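Local atomic coordinates of L-glyceraldehyde 3-phosphate reductase (Clostridium beijerinckii, PDB entry 6HG6), a protein that binds NADPH and acts as an aldehyde reductase of the aldo-keto reductase superfamily that detoxifies furfural. Residues L25-G31 against T293-A299; T58-N64 against L92-A98; L146-M150 against K177-L182; Y170-E176 against N206-A212. One frame throughout, in Å; residues are numbered along the deposited sequence. Where two conformers were deposited one is given.

Contact 1: L25-G31 against T293-A299; sequences LPMISFG and TSVLIGA. With NDP (NADPH dihydro-nicotinamide-adenine-dinucleotide phosphate), chain B.
Val-295, Ser-29, Ile-297 and Gly-31 carry the backbone bonds that join strand 28-31 to strand 294-297. Val-295 N gives to Met-27 O, Ser-29 N to Val-295 O, Ile-297 N to Ser-29 O, and Gly-31 N to Ile-297 O. A second set of bonds belongs to two buried hydroxyls. Ser-294 OG, anti to its own amide nitrogen (chi1 -172°), donates to Pro-26 O at 2.7 Å, nearly along the C=O axis, and accepts from Ser-29 OG at 2.8 Å. A short relay through Ser-294 thus links Ser-29 of strand 28-31 to Pro-26 at the end of strand 24-26. A water that accepts from Ala-299 N donates to Gly-31 O. The bonding is that of parallel strands, inclined by 31°, and these are the first and last of eight: here the TIM barrel closes on itself.

Apolar contacts line both sides of the sheet. Toward the outer helices, Ile-297 CD1 meets Ile-28 CG2 at 3.8 Å, and Ala-299 CB lies at the edge of the Phe-30 ring, in its plane, 3.8 Å from Phe-30 CE1. On the inner side Leu-296 reaches across with CD1, 3.6 Å from Ser-29 CB.

The last group involves the cofactor. Leu-296 CG lies 3.4 Å from the ribose oxygen O4D of NADPH, and Gly-298 N makes a weak bond of 3.5 Å to its phosphate oxygen O2A.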
# COMPACT_ATOMS: atom_id res chain seq x y z
N LEU A 25 -10.93 2.76 1.89
CA LEU A 25 -10.03 1.63 1.61
C LEU A 25 -10.44 0.51 2.57
O LEU A 25 -10.86 0.75 3.70
CB LEU A 25 -8.57 2.00 1.89
CG LEU A 25 -7.99 3.18 1.14
CD1 LEU A 25 -6.50 3.29 1.39
CD2 LEU A 25 -8.27 3.07 -0.34
N PRO A 26 -10.25 -0.76 2.18
CA PRO A 26 -10.35 -1.87 3.13
C PRO A 26 -9.20 -1.64 4.13
O PRO A 26 -8.14 -1.14 3.74
CB PRO A 26 -10.01 -3.11 2.29
CG PRO A 26 -9.09 -2.55 1.19
CD PRO A 26 -9.70 -1.20 0.88
N MET A 27 -9.37 -2.05 5.38
CA MET A 27 -8.30 -1.86 6.38
C MET A 27 -7.08 -2.69 6.01
O MET A 27 -5.99 -2.29 6.39
CB MET A 27 -8.79 -2.19 7.79
CG MET A 27 -9.71 -1.13 8.30
SD MET A 27 -10.14 -1.47 10.04
CE MET A 27 -8.60 -1.13 10.88
N ILE A 28 -7.28 -3.76 5.24
CA ILE A 28 -6.19 -4.54 4.60
C ILE A 28 -6.30 -4.35 3.09
O ILE A 28 -7.33 -4.68 2.55
CB ILE A 28 -6.23 -6.06 4.93
CG1 ILE A 28 -6.25 -6.35 6.43
CG2 ILE A 28 -5.04 -6.75 4.29
CD1 ILE A 28 -5.12 -5.70 7.14
N SER A 29 -5.24 -3.84 2.47
CA SER A 29 -5.08 -3.70 1.01
C SER A 29 -4.05 -4.72 0.54
O SER A 29 -3.15 -5.09 1.37
CB SER A 29 -4.67 -2.30 0.62
OG SER A 29 -5.68 -1.35 0.97
N PHE A 30 -4.12 -5.08 -0.74
CA PHE A 30 -3.25 -6.12 -1.30
C PHE A 30 -2.30 -5.49 -2.32
O PHE A 30 -2.76 -4.83 -3.26
CB PHE A 30 -4.10 -7.24 -1.88
CG PHE A 30 -3.25 -8.41 -2.25
CD1 PHE A 30 -2.69 -9.20 -1.25
CD2 PHE A 30 -2.92 -8.65 -3.56
CE1 PHE A 30 -1.81 -10.22 -1.57
CE2 PHE A 30 -2.06 -9.70 -3.88
CZ PHE A 30 -1.55 -10.49 -2.89
N GLY A 31 -1.01 -5.72 -2.14
CA GLY A 31 0.02 -5.16 -3.02
C GLY A 31 0.64 -6.20 -3.92
O GLY A 31 0.80 -7.36 -3.47
N THR A 293 -5.06 4.72 7.40
CA THR A 293 -6.32 4.26 6.75
C THR A 293 -6.29 2.74 6.52
O THR A 293 -7.26 2.05 6.85
CB THR A 293 -6.50 4.96 5.41
OG1 THR A 293 -6.27 6.36 5.57
CG2 THR A 293 -7.86 4.66 4.82
N SER A 294 -5.18 2.24 6.05
CA SER A 294 -5.06 0.85 5.57
C SER A 294 -3.63 0.37 5.70
O SER A 294 -2.69 1.18 5.74
CB SER A 294 -5.45 0.79 4.10
OG SER A 294 -5.55 -0.53 3.60
N VAL A 295 -3.49 -0.93 5.83
CA VAL A 295 -2.14 -1.54 5.78
C VAL A 295 -2.07 -2.38 4.50
O VAL A 295 -3.00 -3.19 4.23
CB VAL A 295 -1.83 -2.35 7.04
CG1 VAL A 295 -2.82 -3.48 7.24
CG2 VAL A 295 -0.40 -2.88 6.99
N LEU A 296 -0.97 -2.21 3.80
CA LEU A 296 -0.75 -2.87 2.51
C LEU A 296 0.09 -4.11 2.74
O LEU A 296 1.21 -4.01 3.29
CB LEU A 296 -0.13 -1.73 1.70
CG LEU A 296 -0.03 -1.85 0.21
CD1 LEU A 296 -1.25 -2.47 -0.45
CD2 LEU A 296 0.32 -0.50 -0.33
N ILE A 297 -0.49 -5.29 2.49
CA ILE A 297 0.18 -6.61 2.64
C ILE A 297 0.57 -7.19 1.28
O ILE A 297 -0.01 -6.82 0.25
CB ILE A 297 -0.68 -7.66 3.37
CG1 ILE A 297 -1.89 -8.10 2.52
CG2 ILE A 297 -1.09 -7.13 4.73
CD1 ILE A 297 -2.63 -9.33 3.00
N GLY A 298 1.47 -8.15 1.32
CA GLY A 298 1.83 -9.01 0.18
C GLY A 298 1.55 -10.42 0.58
O GLY A 298 1.35 -10.67 1.78
N ALA A 299 1.56 -11.35 -0.35
CA ALA A 299 1.41 -12.78 -0.08
C ALA A 299 1.99 -13.60 -1.23
O ALA A 299 1.96 -13.11 -2.35
CB ALA A 299 -0.03 -13.11 0.11
PA NDP B . 4.57 -7.10 4.03
O1A NDP B . 5.47 -6.35 4.95
O2A NDP B . 3.13 -7.39 4.31
O5B NDP B . 5.30 -8.45 3.55
C5B NDP B . 4.60 -9.36 2.66
C4B NDP B . 5.28 -10.70 2.68
O4B NDP B . 5.33 -11.17 4.05
C3B NDP B . 4.60 -11.84 1.90
O3B NDP B . 5.00 -11.90 0.53
C2B NDP B . 5.07 -13.06 2.68
O2B NDP B . 6.41 -13.32 2.26
C1B NDP B . 5.06 -12.55 4.11
N9A NDP B . 3.81 -12.71 4.83
C8A NDP B . 2.61 -12.09 4.58
N7A NDP B . 1.67 -12.40 5.44
C5A NDP B . 2.28 -13.27 6.32
C6A NDP B . 1.82 -13.95 7.46
N6A NDP B . 0.57 -13.85 7.92
N1A NDP B . 2.70 -14.74 8.13
C2A NDP B . 3.95 -14.84 7.66
N3A NDP B . 4.50 -14.25 6.60
C4A NDP B . 3.61 -13.46 5.97
O3 NDP B . 4.49 -6.26 2.65
PN NDP B . 5.50 -5.97 1.43
O1N NDP B . 5.40 -7.13 0.50
O2N NDP B . 6.84 -5.52 1.93
O5D NDP B . 4.77 -4.70 0.77
C5D NDP B . 3.33 -4.77 0.58
C4D NDP B . 2.93 -3.85 -0.55
O4D NDP B . 3.29 -2.50 -0.21
C3D NDP B . 3.63 -4.07 -1.89
O3D NDP B . 3.07 -5.18 -2.57
C2D NDP B . 3.36 -2.71 -2.55
O2D NDP B . 2.05 -2.68 -3.06
C1D NDP B . 3.51 -1.74 -1.39
N1N NDP B . 4.87 -1.14 -1.33
C2N NDP B . 5.03 0.19 -1.62
C3N NDP B . 6.26 0.75 -1.85
C7N NDP B . 6.35 2.22 -2.17
O7N NDP B . 5.32 2.90 -2.33
N7N NDP B . 7.57 2.73 -2.29
C4N NDP B . 7.46 -0.16 -1.76
C5N NDP B . 7.18 -1.51 -1.25
C6N NDP B . 5.96 -1.91 -0.98
P2B NDP B . 6.89 -14.87 2.28
O1X NDP B . 5.76 -15.85 2.08
O2X NDP B . 7.91 -14.94 1.15
O3X NDP B . 7.53 -14.98 3.65
O HOH W 1 2.17 -9.74 -2.98

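Contact 2: T58-N64 against L92-A98; sequences THFDLAN and LLISTKA. With NDP (NADPH dihydro-nicotinamide-adenine-dinucleotide phosphate), chain B.
Asp-61 and Lys-97 cross at about a right angle where strands 59-61 and 93-98 lead out toward the nicotinamide half of NADPH. The two strands are parallel neighbours in the TIM barrel, joined through helix 72-85 as a beta-alpha-beta unit. With CG anti to the backbone nitrogen (chi1 -177°), the carboxylate of Asp-61 rises on the face of the sheet shared with Ser-95, leans toward strand 93-98 and is gripped from several directions. Ser-95 OG comes from above its plane and donates to OD1 at 2.6 Å. Lys-97 NZ meets OD2 on the syn side in a salt bridge of 2.8 Å, and the same oxygen accepts a 2.6 Å bond from O2D of the nicotinamide ribose. A bend at the end of the lysine chain also lets NZ reach Leu-62 O at 2.9 Å, while Tyr-66 OH supplies a further partner. This cluster beside the cofactor is consistent with the Asp-Lys pair of aldo-keto reductase active sites.

Deeper in the barrel the His-59 ring lies with its edge toward Leu-93 O, in the ring plane; the ND1 bond is nearly straight (177°), although the ring nitrogen stands above the carbonyl plane. Phe-60 N donates almost head-on to the same oxygen, which accepts two bonds. On the outward side, Leu-62 and Ile-94 run side by side, and Leu-92 CD2 touches the rim of the Phe-60 ring, 3.8 Å from CE1.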
# COMPACT_ATOMS: atom_id res chain seq x y z
N THR A 58 -10.63 -4.84 -1.46
CA THR A 58 -11.12 -4.21 -2.69
C THR A 58 -10.02 -3.39 -3.35
O THR A 58 -10.30 -2.76 -4.41
CB THR A 58 -12.32 -3.33 -2.37
OG1 THR A 58 -11.95 -2.38 -1.36
CG2 THR A 58 -13.48 -4.16 -1.91
N HIS A 59 -8.89 -3.25 -2.68
CA HIS A 59 -7.81 -2.37 -3.17
C HIS A 59 -6.60 -3.20 -3.53
O HIS A 59 -6.09 -3.93 -2.67
CB HIS A 59 -7.53 -1.27 -2.17
CG HIS A 59 -6.38 -0.42 -2.55
ND1 HIS A 59 -6.13 -0.09 -3.90
CD2 HIS A 59 -5.44 0.21 -1.82
CE1 HIS A 59 -5.05 0.68 -3.94
NE2 HIS A 59 -4.63 0.91 -2.68
N PHE A 60 -6.22 -3.11 -4.81
CA PHE A 60 -5.02 -3.73 -5.41
C PHE A 60 -4.05 -2.60 -5.74
O PHE A 60 -4.41 -1.69 -6.51
CB PHE A 60 -5.39 -4.60 -6.61
CG PHE A 60 -6.17 -5.81 -6.20
CD1 PHE A 60 -7.54 -5.73 -6.08
CD2 PHE A 60 -5.55 -6.99 -5.86
CE1 PHE A 60 -8.28 -6.82 -5.66
CE2 PHE A 60 -6.28 -8.09 -5.43
CZ PHE A 60 -7.65 -8.01 -5.35
N ASP A 61 -2.86 -2.69 -5.17
CA ASP A 61 -1.83 -1.64 -5.32
C ASP A 61 -0.73 -2.14 -6.25
O ASP A 61 -0.14 -3.20 -6.00
CB ASP A 61 -1.26 -1.25 -3.95
CG ASP A 61 -0.25 -0.13 -4.01
OD1 ASP A 61 -0.65 1.04 -4.28
OD2 ASP A 61 0.97 -0.48 -3.95
N LEU A 62 -0.49 -1.38 -7.30
CA LEU A 62 0.59 -1.63 -8.26
C LEU A 62 1.44 -0.39 -8.39
O LEU A 62 1.17 0.66 -7.77
CB LEU A 62 -0.04 -2.02 -9.59
CG LEU A 62 -0.77 -3.35 -9.56
CD1 LEU A 62 -2.26 -3.09 -9.32
CD2 LEU A 62 -0.53 -4.10 -10.83
N ALA A 63 2.50 -0.54 -9.17
CA ALA A 63 3.40 0.53 -9.59
C ALA A 63 3.91 0.08 -10.95
O ALA A 63 3.93 -1.14 -11.26
CB ALA A 63 4.58 0.75 -8.66
N ASN A 64 4.34 1.06 -11.71
CA ASN A 64 4.88 0.77 -13.05
C ASN A 64 5.94 -0.33 -12.97
O ASN A 64 5.91 -1.26 -13.81
CB ASN A 64 5.37 2.03 -13.76
CG ASN A 64 6.42 2.86 -13.06
OD1 ASN A 64 6.91 2.50 -11.97
ND2 ASN A 64 6.77 3.96 -13.71
N LEU A 92 -13.52 -2.34 -7.44
CA LEU A 92 -12.08 -2.40 -7.09
C LEU A 92 -11.48 -1.01 -7.10
O LEU A 92 -11.87 -0.20 -7.90
CB LEU A 92 -11.33 -3.28 -8.08
CG LEU A 92 -11.77 -4.73 -8.13
CD1 LEU A 92 -11.01 -5.48 -9.20
CD2 LEU A 92 -11.63 -5.41 -6.79
N LEU A 93 -10.51 -0.78 -6.24
CA LEU A 93 -9.64 0.39 -6.35
C LEU A 93 -8.29 -0.12 -6.81
O LEU A 93 -7.66 -1.00 -6.14
CB LEU A 93 -9.42 1.16 -5.05
CG LEU A 93 -10.62 1.79 -4.44
CD1 LEU A 93 -10.19 2.56 -3.18
CD2 LEU A 93 -11.37 2.66 -5.43
N ILE A 94 -7.88 0.35 -7.97
CA ILE A 94 -6.60 -0.03 -8.58
C ILE A 94 -5.71 1.19 -8.60
O ILE A 94 -6.13 2.26 -9.06
CB ILE A 94 -6.84 -0.61 -9.97
CG1 ILE A 94 -7.81 -1.79 -9.93
CG2 ILE A 94 -5.49 -0.96 -10.58
CD1 ILE A 94 -8.37 -2.18 -11.28
N SER A 95 -4.51 1.06 -8.10
CA SER A 95 -3.54 2.17 -8.14
C SER A 95 -2.38 1.82 -9.08
O SER A 95 -2.07 0.63 -9.31
CB SER A 95 -3.00 2.47 -6.79
OG SER A 95 -2.29 1.32 -6.31
N THR A 96 -1.70 2.85 -9.54
CA THR A 96 -0.33 2.67 -10.06
C THR A 96 0.45 3.94 -9.71
O THR A 96 -0.11 4.86 -9.07
CB THR A 96 -0.28 2.27 -11.53
OG1 THR A 96 1.06 1.80 -11.71
CG2 THR A 96 -0.62 3.43 -12.45
N LYS A 97 1.72 3.95 -10.06
CA LYS A 97 2.66 4.99 -9.63
C LYS A 97 3.74 5.14 -10.70
O LYS A 97 3.98 4.21 -11.47
CB LYS A 97 3.34 4.60 -8.31
CG LYS A 97 2.46 3.86 -7.31
CD LYS A 97 3.14 3.72 -5.94
CE LYS A 97 2.33 2.96 -4.92
NZ LYS A 97 2.37 1.51 -5.24
N ALA A 98 4.36 6.30 -10.67
CA ALA A 98 5.57 6.63 -11.44
C ALA A 98 6.44 7.50 -10.55
O ALA A 98 5.90 8.40 -9.81
CB ALA A 98 5.17 7.35 -12.70
PA NDP B . 4.57 -7.10 4.03
O1A NDP B . 5.47 -6.35 4.95
O2A NDP B . 3.13 -7.39 4.31
O5B NDP B . 5.30 -8.45 3.55
C5B NDP B . 4.60 -9.36 2.66
C4B NDP B . 5.28 -10.70 2.68
O4B NDP B . 5.33 -11.17 4.05
C3B NDP B . 4.60 -11.84 1.90
O3B NDP B . 5.00 -11.90 0.53
C2B NDP B . 5.07 -13.06 2.68
O2B NDP B . 6.41 -13.32 2.26
C1B NDP B . 5.06 -12.55 4.11
N9A NDP B . 3.81 -12.71 4.83
C8A NDP B . 2.61 -12.09 4.58
N7A NDP B . 1.67 -12.40 5.44
C5A NDP B . 2.28 -13.27 6.32
C6A NDP B . 1.82 -13.95 7.46
N6A NDP B . 0.57 -13.85 7.92
N1A NDP B . 2.70 -14.74 8.13
C2A NDP B . 3.95 -14.84 7.66
N3A NDP B . 4.50 -14.25 6.60
C4A NDP B . 3.61 -13.46 5.97
O3 NDP B . 4.49 -6.26 2.65
PN NDP B . 5.50 -5.97 1.43
O1N NDP B . 5.40 -7.13 0.50
O2N NDP B . 6.84 -5.52 1.93
O5D NDP B . 4.77 -4.70 0.77
C5D NDP B . 3.33 -4.77 0.58
C4D NDP B . 2.93 -3.85 -0.55
O4D NDP B . 3.29 -2.50 -0.21
C3D NDP B . 3.63 -4.07 -1.89
O3D NDP B . 3.07 -5.18 -2.57
C2D NDP B . 3.36 -2.71 -2.55
O2D NDP B . 2.05 -2.68 -3.06
C1D NDP B . 3.51 -1.74 -1.39
N1N NDP B . 4.87 -1.14 -1.33
C2N NDP B . 5.03 0.19 -1.62
C3N NDP B . 6.26 0.75 -1.85
C7N NDP B . 6.35 2.22 -2.17
O7N NDP B . 5.32 2.90 -2.33
N7N NDP B . 7.57 2.73 -2.29
C4N NDP B . 7.46 -0.16 -1.76
C5N NDP B . 7.18 -1.51 -1.25
C6N NDP B . 5.96 -1.91 -0.98
P2B NDP B . 6.89 -14.87 2.28
O1X NDP B . 5.76 -15.85 2.08
O2X NDP B . 7.91 -14.94 1.15
O3X NDP B . 7.53 -14.98 3.65

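Contact 3: L146-M150 against K177-L182; sequences LEESM and KAAAIL
Leu-146 holds CG opposite its backbone nitrogen (chi1 -176°), a torsion that extends CD2 across to helix 172-184, while Met-150 curls instead: a bend at chi2 (-53°) turns its sulfur toward Ala-178 and Leu-182. The two helices are successive members of the outer layer of the TIM barrel, inclined at 59° with their local axes 9.8 Å apart, and they meet through apolar groups.

Ile-181 spans the two side chains of the first helix with its two branches. Its CG2 branch presses on Met-150 CB at 3.6 Å, and its CD1 branch comes to 3.9 Å from Leu-146 CG, the two side chains crossing obliquely. One turn earlier in helix 172-184, Leu-146 CD2 rests 3.6 Å from Lys-177 CB, at the root of a lysine whose extended chain then leads away from helix 146-158. Toward the barrel, Met-150 SD lies 3.8 Å from Ala-178 CB. Met-150 and Ala-178 also both lean on Ile-167 of strand 162-168, so the inner edge of the helix pair is continuous with the barrel wall.

Leu-182 crosses Met-150 at about a right angle and touches it with both methyls, Leu-182 CD1 3.7 Å from Met-150 SD and Leu-182 CD2 3.6 Å from Met-150 O.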
# COMPACT_ATOMS: atom_id res chain seq x y z
N LEU A 146 8.34 20.77 -7.46
CA LEU A 146 7.17 20.02 -6.98
C LEU A 146 5.95 20.38 -7.83
O LEU A 146 5.16 19.51 -8.13
CB LEU A 146 6.95 20.35 -5.51
CG LEU A 146 5.82 19.58 -4.85
CD1 LEU A 146 5.99 18.07 -4.94
CD2 LEU A 146 5.70 19.99 -3.39
N GLU A 147 5.86 21.64 -8.24
CA GLU A 147 4.75 22.15 -9.09
C GLU A 147 4.64 21.34 -10.40
O GLU A 147 3.51 21.16 -10.91
CB GLU A 147 5.00 23.64 -9.34
CG GLU A 147 4.97 24.51 -8.08
CD GLU A 147 6.15 24.53 -7.10
OE1 GLU A 147 7.24 23.97 -7.39
OE2 GLU A 147 5.94 25.17 -6.00
N GLU A 148 5.76 20.91 -10.97
CA GLU A 148 5.78 20.12 -12.23
C GLU A 148 5.24 18.73 -11.96
O GLU A 148 4.41 18.26 -12.76
CB GLU A 148 7.16 20.09 -12.89
CG GLU A 148 7.17 19.21 -14.13
CD GLU A 148 8.47 19.26 -14.94
OE1 GLU A 148 9.27 20.21 -14.78
OE2 GLU A 148 8.66 18.33 -15.74
N SER A 149 5.71 18.03 -10.92
CA SER A 149 5.26 16.66 -10.61
C SER A 149 3.77 16.67 -10.23
O SER A 149 3.02 15.81 -10.70
CB SER A 149 6.12 16.05 -9.51
OG SER A 149 7.50 16.16 -9.82
N MET A 150 3.35 17.65 -9.46
CA MET A 150 1.95 17.72 -9.00
C MET A 150 1.04 18.10 -10.18
O MET A 150 -0.05 17.51 -10.31
CB MET A 150 1.79 18.70 -7.83
CG MET A 150 2.52 18.24 -6.54
SD MET A 150 2.12 16.56 -5.98
CE MET A 150 3.43 15.57 -6.72
N LYS A 177 3.31 20.94 1.18
CA LYS A 177 3.50 21.72 -0.06
C LYS A 177 2.69 21.09 -1.20
O LYS A 177 2.05 21.84 -1.95
CB LYS A 177 4.98 21.81 -0.37
CG LYS A 177 5.74 22.64 0.65
CD LYS A 177 7.18 22.78 0.30
CE LYS A 177 7.91 23.49 1.41
NZ LYS A 177 9.35 23.50 1.11
N ALA A 178 2.72 19.77 -1.32
CA ALA A 178 2.00 19.04 -2.38
C ALA A 178 0.50 19.29 -2.20
O ALA A 178 -0.18 19.59 -3.21
CB ALA A 178 2.31 17.57 -2.31
N ALA A 179 0.02 19.19 -0.96
CA ALA A 179 -1.41 19.40 -0.67
C ALA A 179 -1.81 20.81 -1.10
O ALA A 179 -2.92 20.98 -1.67
CB ALA A 179 -1.70 19.20 0.79
N ALA A 180 -0.96 21.81 -0.84
CA ALA A 180 -1.28 23.21 -1.20
C ALA A 180 -1.37 23.35 -2.73
O ALA A 180 -2.26 24.07 -3.24
CB ALA A 180 -0.26 24.16 -0.61
N ILE A 181 -0.45 22.72 -3.46
CA ILE A 181 -0.44 22.82 -4.93
C ILE A 181 -1.66 22.11 -5.49
O ILE A 181 -2.29 22.68 -6.36
CB ILE A 181 0.86 22.28 -5.52
CG1 ILE A 181 2.01 23.22 -5.12
CG2 ILE A 181 0.74 22.09 -7.03
CD1 ILE A 181 3.37 22.54 -5.18
N LEU A 182 -1.95 20.89 -5.03
CA LEU A 182 -3.10 20.12 -5.57
C LEU A 182 -4.42 20.81 -5.21
O LEU A 182 -5.36 20.76 -6.02
CB LEU A 182 -2.97 18.67 -5.16
CG LEU A 182 -1.79 17.97 -5.83
CD1 LEU A 182 -1.53 16.64 -5.19
CD2 LEU A 182 -2.04 17.82 -7.35

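Contact 4: Y170-E176 against N206-A212; sequences YNGETME and NGLKRAA. With EDO (1,2-ethanediol), chain H.
The amide group of Asn-206 lies against the backbone end of Asn-171, its ND2 3.7 Å from Asn-171 CB. The Asn-171 amide points away from this meeting: its OD1 caps its own helix, accepting from Thr-174 N and, in the carbonyl plane on a lone pair, from Thr-174 OG1. The ring of Tyr-170 has Thr-174 C at its edge, and its hydroxyl bonds to His-137.

Asn-206 places CG between its backbone nitrogen and carbonyl carbon (chi1 71°), which brings OD1 within 3.0 Å of Leu-208 N in an Asx turn. Its backbone O is used across the contact, receiving Gly-172 N at 2.9 Å and a water that also accepts from Glu-173 N. Two helix starts are thereby joined, and their backbones come very close: Gly-172 CA is 3.5 Å from Gly-207 C.

Beyond the glycines Met-175 takes over. Its CB meets Leu-208 CD2 at 3.9 Å, the two side chains crossing at about a right angle, and its CE reaches 4.0 Å from Ala-211 CB.

Helices 172-184 and 208-214 are thus joined at their N-terminal ends, with Met-175, Leu-208 and Ala-212 all resting on Asn-192 of strand 189-195, while Tyr-170 leans the other way onto helix 146-158.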
# COMPACT_ATOMS: atom_id res chain seq x y z
N TYR A 170 6.61 10.61 0.77
CA TYR A 170 6.82 12.03 1.09
C TYR A 170 7.00 12.20 2.60
O TYR A 170 6.49 11.39 3.38
CB TYR A 170 5.66 12.88 0.58
CG TYR A 170 5.83 13.30 -0.85
CD1 TYR A 170 6.01 12.37 -1.85
CD2 TYR A 170 5.80 14.63 -1.20
CE1 TYR A 170 6.07 12.76 -3.19
CE2 TYR A 170 5.97 15.04 -2.51
CZ TYR A 170 6.10 14.11 -3.51
OH TYR A 170 6.21 14.57 -4.81
N ASN A 171 7.78 13.22 2.99
CA ASN A 171 7.85 13.63 4.40
C ASN A 171 6.69 14.62 4.68
O ASN A 171 5.96 15.00 3.76
CB ASN A 171 9.24 14.14 4.80
CG ASN A 171 9.72 15.33 3.99
OD1 ASN A 171 8.93 15.99 3.33
ND2 ASN A 171 11.00 15.66 4.09
N GLY A 172 6.52 15.04 5.93
CA GLY A 172 5.42 15.94 6.32
C GLY A 172 5.52 17.30 5.66
O GLY A 172 4.52 17.77 5.13
N GLU A 173 6.71 17.91 5.66
CA GLU A 173 6.87 19.26 5.09
C GLU A 173 6.51 19.24 3.60
O GLU A 173 5.72 20.10 3.14
CB GLU A 173 8.29 19.75 5.33
CG GLU A 173 8.54 21.11 4.72
CD GLU A 173 9.82 21.78 5.19
OE1 GLU A 173 10.25 22.77 4.52
OE2 GLU A 173 10.38 21.34 6.24
N THR A 174 7.01 18.27 2.86
CA THR A 174 6.78 18.20 1.41
C THR A 174 5.33 17.79 1.11
O THR A 174 4.78 18.28 0.10
CB THR A 174 7.84 17.35 0.70
OG1 THR A 174 9.13 17.69 1.21
CG2 THR A 174 7.78 17.61 -0.79
N MET A 175 4.75 16.92 1.93
CA MET A 175 3.32 16.56 1.79
C MET A 175 2.48 17.83 1.88
O MET A 175 1.49 17.90 1.13
CB MET A 175 2.83 15.59 2.86
CG MET A 175 1.49 14.99 2.54
SD MET A 175 0.38 14.98 3.97
CE MET A 175 -0.11 16.70 4.09
N GLU A 176 2.78 18.72 2.84
CA GLU A 176 2.04 19.99 3.04
C GLU A 176 2.12 20.83 1.75
O GLU A 176 1.10 21.38 1.33
CB GLU A 176 2.60 20.79 4.21
CG GLU A 176 2.14 20.22 5.54
CD GLU A 176 2.77 20.83 6.78
OE1 GLU A 176 2.42 20.39 7.86
OE2 GLU A 176 3.65 21.72 6.66
N ASN A 206 9.30 12.21 10.72
CA ASN A 206 9.53 13.13 9.57
C ASN A 206 8.29 13.99 9.31
O ASN A 206 8.22 14.61 8.26
CB ASN A 206 9.93 12.35 8.31
CG ASN A 206 8.78 11.57 7.72
OD1 ASN A 206 7.69 11.56 8.28
ND2 ASN A 206 9.02 10.93 6.58
N GLY A 207 7.31 13.98 10.22
CA GLY A 207 6.10 14.81 10.16
C GLY A 207 4.99 14.25 9.30
O GLY A 207 3.91 14.84 9.36
N LEU A 208 5.18 13.14 8.59
CA LEU A 208 4.17 12.65 7.63
C LEU A 208 2.90 12.23 8.35
O LEU A 208 1.78 12.65 7.91
CB LEU A 208 4.74 11.55 6.73
CG LEU A 208 3.85 11.07 5.58
CD1 LEU A 208 2.75 10.16 6.11
CD2 LEU A 208 3.25 12.24 4.78
N LYS A 209 3.00 11.42 9.39
CA LYS A 209 1.78 10.91 10.05
C LYS A 209 0.94 12.06 10.61
O LYS A 209 -0.29 12.07 10.34
CB LYS A 209 2.14 9.88 11.11
CG LYS A 209 1.00 9.00 11.58
CD LYS A 209 1.51 7.99 12.61
CE LYS A 209 0.40 7.16 13.21
NZ LYS A 209 0.80 6.41 14.41
N ARG A 210 1.57 13.03 11.25
CA ARG A 210 0.88 14.21 11.81
C ARG A 210 0.36 15.13 10.69
O ARG A 210 -0.75 15.61 10.84
CB ARG A 210 1.81 14.96 12.76
CG ARG A 210 1.27 16.28 13.29
CD ARG A 210 2.28 16.82 14.28
NE ARG A 210 2.25 18.26 14.55
CZ ARG A 210 1.98 18.87 15.72
NH1 ARG A 210 1.68 18.20 16.83
NH2 ARG A 210 2.03 20.19 15.78
N ALA A 211 1.13 15.40 9.64
CA ALA A 211 0.71 16.30 8.54
C ALA A 211 -0.50 15.67 7.83
O ALA A 211 -1.42 16.41 7.50
CB ALA A 211 1.83 16.58 7.57
N ALA A 212 -0.50 14.36 7.60
CA ALA A 212 -1.60 13.67 6.90
C ALA A 212 -2.87 13.86 7.73
O ALA A 212 -3.88 14.34 7.20
CB ALA A 212 -1.30 12.22 6.66
C1 EDO H . 5.74 15.62 13.85
O1 EDO H . 5.41 16.84 13.20
C2 EDO H . 7.12 15.15 13.52
O2 EDO H . 7.16 13.77 13.21
O HOH W 2 9.10 16.94 7.11

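All four contacts belong to one TIM barrel and show its two layers. Contacts 1 and 2 lie in the inner sheet, with centres about 11 Å apart; neighbouring strands 28-31 and 59-61 join them, and both touch NADPH. Contacts 3 and 4 lie in the outer helical layer, centres about 13 Å apart, share helix 172-184 and meet where Leu-146 and Met-150 pack on Tyr-170. Along the chain contact 1 encloses the other three and closes the sheet into a barrel; contact 2 ends before contact 3 begins, and the segments of contacts 3 and 4 alternate. With the centres of contacts 1 and 3 about 26 Å apart, cofactor-binding strands and outer helix packing occupy separate regions.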